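Local coordinates for Alr4995 protein (Nostoc sp., PDB 6LRF) that probably hydrolyses arginine through its GME-family domain and, as a bifunctional enzyme, converts ornithine through a cyclodeaminase activity, at residues B[493-496]-B[497-501]; B[611-614]-B[615-618]. One frame throughout, in Å; residues are numbered along the deposited sequence.

Contact 1 of 2, residues B[493-496]-B[497-501]; sequences VTAG and PVVIH
At the end of strand 491-495, a central strand of the parallel sheet in the Rossmann-type domain, Gly496 and Pro497 turn the chain into the short helix 498-501, and Val499 reaches back to meet Gly496 and Ala495. The turn is closed by one backbone hydrogen bond, from Val499 N to Gly496 O over 2.9 Å, with an N-H...O angle of 157° and the donor tilted 33° from the carbonyl plane. Pro497 O accepts from His501 N at 3.1 Å. The CA-CB bond of Val499 is directed toward the strand end. With CG2 set anti to its own carbonyl carbon, this methyl lies beside the backbone N and comes to 3.2 Å from Gly496 O, so the same carbonyl oxygen receives the amide and is flanked by the methyl branch. CG2 also lies 4.1 Å from Ala495 CB, a methyl-to-methyl contact that carries the apolar packing from the strand onto the first turn. His501 lies with one ring face over Pro497 O, 3.6 Å from the ring plane and offset toward the rim. Around this turn, Val499 packs on Leu633 of strand 629-633 and on Leu684 of helix 680-694, Ala495 on Ile526 of helix 524-536. Thr494 OG1 is hydrogen-bonded to Ser635 OG, tying the strand end to the loop after strand 629-633. Such a passage from a strand's carboxyl end through a glycine into a helix is characteristic of the beta-alpha units of Rossmann-like domains.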
loop_
_atom_site.group_PDB
_atom_site.type_symbol
_atom_site.label_atom_id
_atom_site.label_comp_id
_atom_site.label_asym_id
_atom_site.label_seq_id
_atom_site.Cartn_x
_atom_site.Cartn_y
_atom_site.Cartn_z
ATOM N N VAL B 493 -4.548 -18.591 -20.158
ATOM C CA VAL B 493 -4.877 -17.858 -18.950
ATOM C C VAL B 493 -4.227 -18.526 -17.748
ATOM O O VAL B 493 -4.235 -19.753 -17.626
ATOM C CB VAL B 493 -6.412 -17.770 -18.763
ATOM C CG1 VAL B 493 -6.751 -17.174 -17.428
ATOM C CG2 VAL B 493 -7.026 -16.924 -19.880
ATOM N N THR B 494 -3.628 -17.719 -16.880
ATOM C CA THR B 494 -3.221 -18.180 -15.557
ATOM C C THR B 494 -4.162 -17.506 -14.569
ATOM O O THR B 494 -4.561 -16.364 -14.774
ATOM C CB THR B 494 -1.750 -17.834 -15.230
ATOM O OG1 THR B 494 -1.629 -16.421 -15.025
ATOM C CG2 THR B 494 -0.851 -18.222 -16.379
ATOM N N ALA B 495 -4.555 -18.192 -13.509
ATOM C CA ALA B 495 -5.537 -17.582 -12.623
ATOM C C ALA B 495 -5.363 -18.053 -11.190
ATOM O O ALA B 495 -5.075 -19.216 -10.968
ATOM C CB ALA B 495 -6.950 -17.890 -13.121
ATOM N N GLY B 496 -5.548 -17.151 -10.231
ATOM C CA GLY B 496 -5.494 -17.506 -8.825
ATOM C C GLY B 496 -6.836 -17.282 -8.149
ATOM O O GLY B 496 -7.738 -16.685 -8.747
ATOM N N PRO B 497 -6.973 -17.741 -6.893
ATOM C CA PRO B 497 -8.249 -17.729 -6.145
ATOM C C PRO B 497 -8.903 -16.353 -6.054
ATOM O O PRO B 497 -10.125 -16.272 -6.017
ATOM C CB PRO B 497 -7.848 -18.213 -4.747
ATOM C CG PRO B 497 -6.617 -18.973 -4.948
ATOM C CD PRO B 497 -5.882 -18.317 -6.092
ATOM N N VAL B 498 -8.110 -15.288 -6.049
ATOM C CA VAL B 498 -8.667 -13.940 -5.978
ATOM C C VAL B 498 -9.616 -13.661 -7.150
ATOM O O VAL B 498 -10.505 -12.807 -7.058
ATOM C CB VAL B 498 -7.530 -12.899 -5.904
ATOM C CG1 VAL B 498 -8.050 -11.502 -6.112
ATOM C CG2 VAL B 498 -6.861 -13.004 -4.547
ATOM N N VAL B 499 -9.471 -14.414 -8.237
ATOM C CA VAL B 499 -10.443 -14.339 -9.323
ATOM C C VAL B 499 -11.854 -14.721 -8.829
ATOM O O VAL B 499 -12.845 -14.057 -9.148
ATOM C CB VAL B 499 -10.059 -15.257 -10.499
ATOM C CG1 VAL B 499 -11.180 -15.283 -11.560
ATOM C CG2 VAL B 499 -8.733 -14.814 -11.116
ATOM N N ILE B 500 -11.942 -15.798 -8.051
ATOM C CA ILE B 500 -13.225 -16.250 -7.520
ATOM C C ILE B 500 -13.749 -15.268 -6.478
ATOM O O ILE B 500 -14.888 -14.828 -6.546
ATOM C CB ILE B 500 -13.099 -17.647 -6.889
ATOM C CG1 ILE B 500 -12.520 -18.623 -7.912
ATOM C CG2 ILE B 500 -14.436 -18.124 -6.411
ATOM C CD1 ILE B 500 -13.317 -18.635 -9.218
ATOM N N HIS B 501 -12.893 -14.917 -5.526
ATOM C CA HIS B 501 -13.246 -13.991 -4.449
ATOM C C HIS B 501 -13.813 -12.643 -4.897
ATOM O O HIS B 501 -14.650 -12.065 -4.205
ATOM C CB HIS B 501 -12.020 -13.747 -3.580
ATOM C CG HIS B 501 -11.496 -14.991 -2.940
ATOM N ND1 HIS B 501 -10.191 -15.124 -2.514
ATOM C CD2 HIS B 501 -12.103 -16.173 -2.673
ATOM C CE1 HIS B 501 -10.020 -16.328 -1.996
ATOM N NE2 HIS B 501 -11.166 -16.983 -2.080
#

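Contact 2 of 2, residues B[611-614]-B[615-618]; sequences MDLI and KAQE
Lys615 meets Asp612 at the start of helix 613-624, where the aspartate is the N-cap. Lys615 N donates to Asp612 OD1 at 3.3 Å, nearly straight at 167°, but approaches from above the carboxylate plane. The same oxygen takes a weak bond from Ile614 N at 3.0 Å, so two first-turn amides share one acceptor. Asp612 reaches them because its CG stands anti to the backbone N, at a chi1 of 174°. The extended Lys615 side chain crosses that of Asp612 at about a right angle, its CD and CE methylenes each passing 3.4 Å from Asp612 OD2, while NZ stays 4.1 Å away, beyond a salt bridge. With an alanine at Asp612 the carboxylate goes, and the amides of Ile614 and Lys615 would probably lose their capping acceptor while the lysine is left without this nearby opposite charge. Ala616 follows with the first regular helical bond, from its N to Asp612 O at 2.9 Å, and its CB lies 4.1 Å from Leu613 CD2. Gln617 N then bonds to Leu613 O, and the Gln617 CG methylene packs beside this oxygen at 3.5 Å. The amide of Gln617 faces a second subunit: OE1 accepts from Arg425 of that subunit, and NE2 donates to the backbone oxygens of its Ile600 and Asp602. Leu613 and Ile614 also pack against the second subunit, on its Gly598 and Arg425. Last comes Glu618, whose N closes the next turn on Ile614 O. The whole is a typical aspartate N-cap, here opening a helix at a subunit interface.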
loop_
_atom_site.group_PDB
_atom_site.type_symbol
_atom_site.label_atom_id
_atom_site.label_comp_id
_atom_site.label_asym_id
_atom_site.label_seq_id
_atom_site.Cartn_x
_atom_site.Cartn_y
_atom_site.Cartn_z
HETATM N N MSE B 611 1.623 -32.727 -8.219
HETATM C CA MSE B 611 2.526 -32.490 -7.096
HETATM C C MSE B 611 3.986 -32.785 -7.449
HETATM O O MSE B 611 4.878 -32.544 -6.643
HETATM C CB MSE B 611 2.105 -33.343 -5.884
HETATM C CG MSE B 611 0.676 -33.061 -5.372
HETATM SE SE MSE B 611 0.390 -31.218 -4.781
HETATM C CE MSE B 611 1.052 -31.294 -2.952
ATOM N N ASP B 612 4.225 -33.346 -8.631
ATOM C CA ASP B 612 5.595 -33.502 -9.126
ATOM C C ASP B 612 5.909 -32.264 -9.938
ATOM O O ASP B 612 5.459 -32.122 -11.073
ATOM C CB ASP B 612 5.747 -34.779 -9.960
ATOM C CG ASP B 612 7.148 -34.920 -10.626
ATOM O OD1 ASP B 612 7.910 -33.930 -10.759
ATOM O OD2 ASP B 612 7.478 -36.043 -11.055
ATOM N N LEU B 613 6.710 -31.370 -9.375
ATOM C CA LEU B 613 6.886 -30.082 -10.030
ATOM C C LEU B 613 7.784 -30.088 -11.271
ATOM O O LEU B 613 7.743 -29.142 -12.052
ATOM C CB LEU B 613 7.396 -29.063 -9.023
ATOM C CG LEU B 613 6.316 -28.639 -8.026
ATOM C CD1 LEU B 613 7.012 -27.864 -6.957
ATOM C CD2 LEU B 613 5.212 -27.780 -8.697
ATOM N N ILE B 614 8.586 -31.128 -11.469
ATOM C CA ILE B 614 9.310 -31.257 -12.739
ATOM C C ILE B 614 8.289 -31.523 -13.861
ATOM O O ILE B 614 8.330 -30.912 -14.942
ATOM C CB ILE B 614 10.363 -32.389 -12.694
ATOM C CG1 ILE B 614 11.439 -32.099 -11.622
ATOM C CG2 ILE B 614 10.957 -32.617 -14.095
ATOM C CD1 ILE B 614 12.234 -30.823 -11.823
ATOM N N LYS B 615 7.351 -32.424 -13.599
ATOM C CA LYS B 615 6.302 -32.689 -14.578
ATOM C C LYS B 615 5.384 -31.493 -14.749
ATOM O O LYS B 615 4.915 -31.214 -15.864
ATOM C CB LYS B 615 5.495 -33.912 -14.171
ATOM C CG LYS B 615 6.292 -35.189 -14.260
ATOM C CD LYS B 615 5.472 -36.356 -13.754
ATOM C CE LYS B 615 6.255 -37.648 -13.817
ATOM N NZ LYS B 615 5.411 -38.753 -13.300
ATOM N N ALA B 616 5.124 -30.769 -13.660
ATOM C CA ALA B 616 4.272 -29.586 -13.772
ATOM C C ALA B 616 4.907 -28.540 -14.676
ATOM O O ALA B 616 4.224 -27.924 -15.490
ATOM C CB ALA B 616 3.966 -28.977 -12.382
ATOM N N GLN B 617 6.208 -28.326 -14.543
ATOM C CA GLN B 617 6.860 -27.320 -15.378
ATOM C C GLN B 617 6.835 -27.752 -16.842
ATOM O O GLN B 617 6.670 -26.935 -17.748
ATOM C CB GLN B 617 8.299 -27.070 -14.913
ATOM C CG GLN B 617 8.378 -26.168 -13.689
ATOM C CD GLN B 617 9.813 -25.911 -13.223
ATOM O OE1 GLN B 617 10.759 -26.571 -13.671
ATOM N NE2 GLN B 617 9.976 -24.942 -12.323
ATOM N N GLU B 618 6.990 -29.045 -17.063
ATOM C CA GLU B 618 6.925 -29.594 -18.410
ATOM C C GLU B 618 5.533 -29.436 -19.022
ATOM O O GLU B 618 5.393 -29.104 -20.201
ATOM C CB GLU B 618 7.322 -31.070 -18.389
ATOM C CG GLU B 618 7.052 -31.786 -19.700
ATOM C CD GLU B 618 7.089 -33.304 -19.568
ATOM O OE1 GLU B 618 6.585 -33.842 -18.547
ATOM O OE2 GLU B 618 7.619 -33.959 -20.498
#

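How the contacts relate
Both contacts lie in the Rossmann-type domain near the carboxyl end of the chain, and both mark the start of a helix. Their centres are about 20 Å apart and their nearest atoms about 11 Å, so they do not touch. Contact 1 precedes contact 2 along the chain. The first is a largely buried junction off a central strand of the parallel sheet, its centre about 21 Å from the centre of the chain, and meets no other subunit; the centre of contact 2 lies about 37 Å from it, where a neighbouring subunit packs against the helix start. Contact 1 is thus part of the domain interior, whereas contact 2 contributes to a subunit interface. The structure is unliganded, so neither contact can be placed against a bound ligand here.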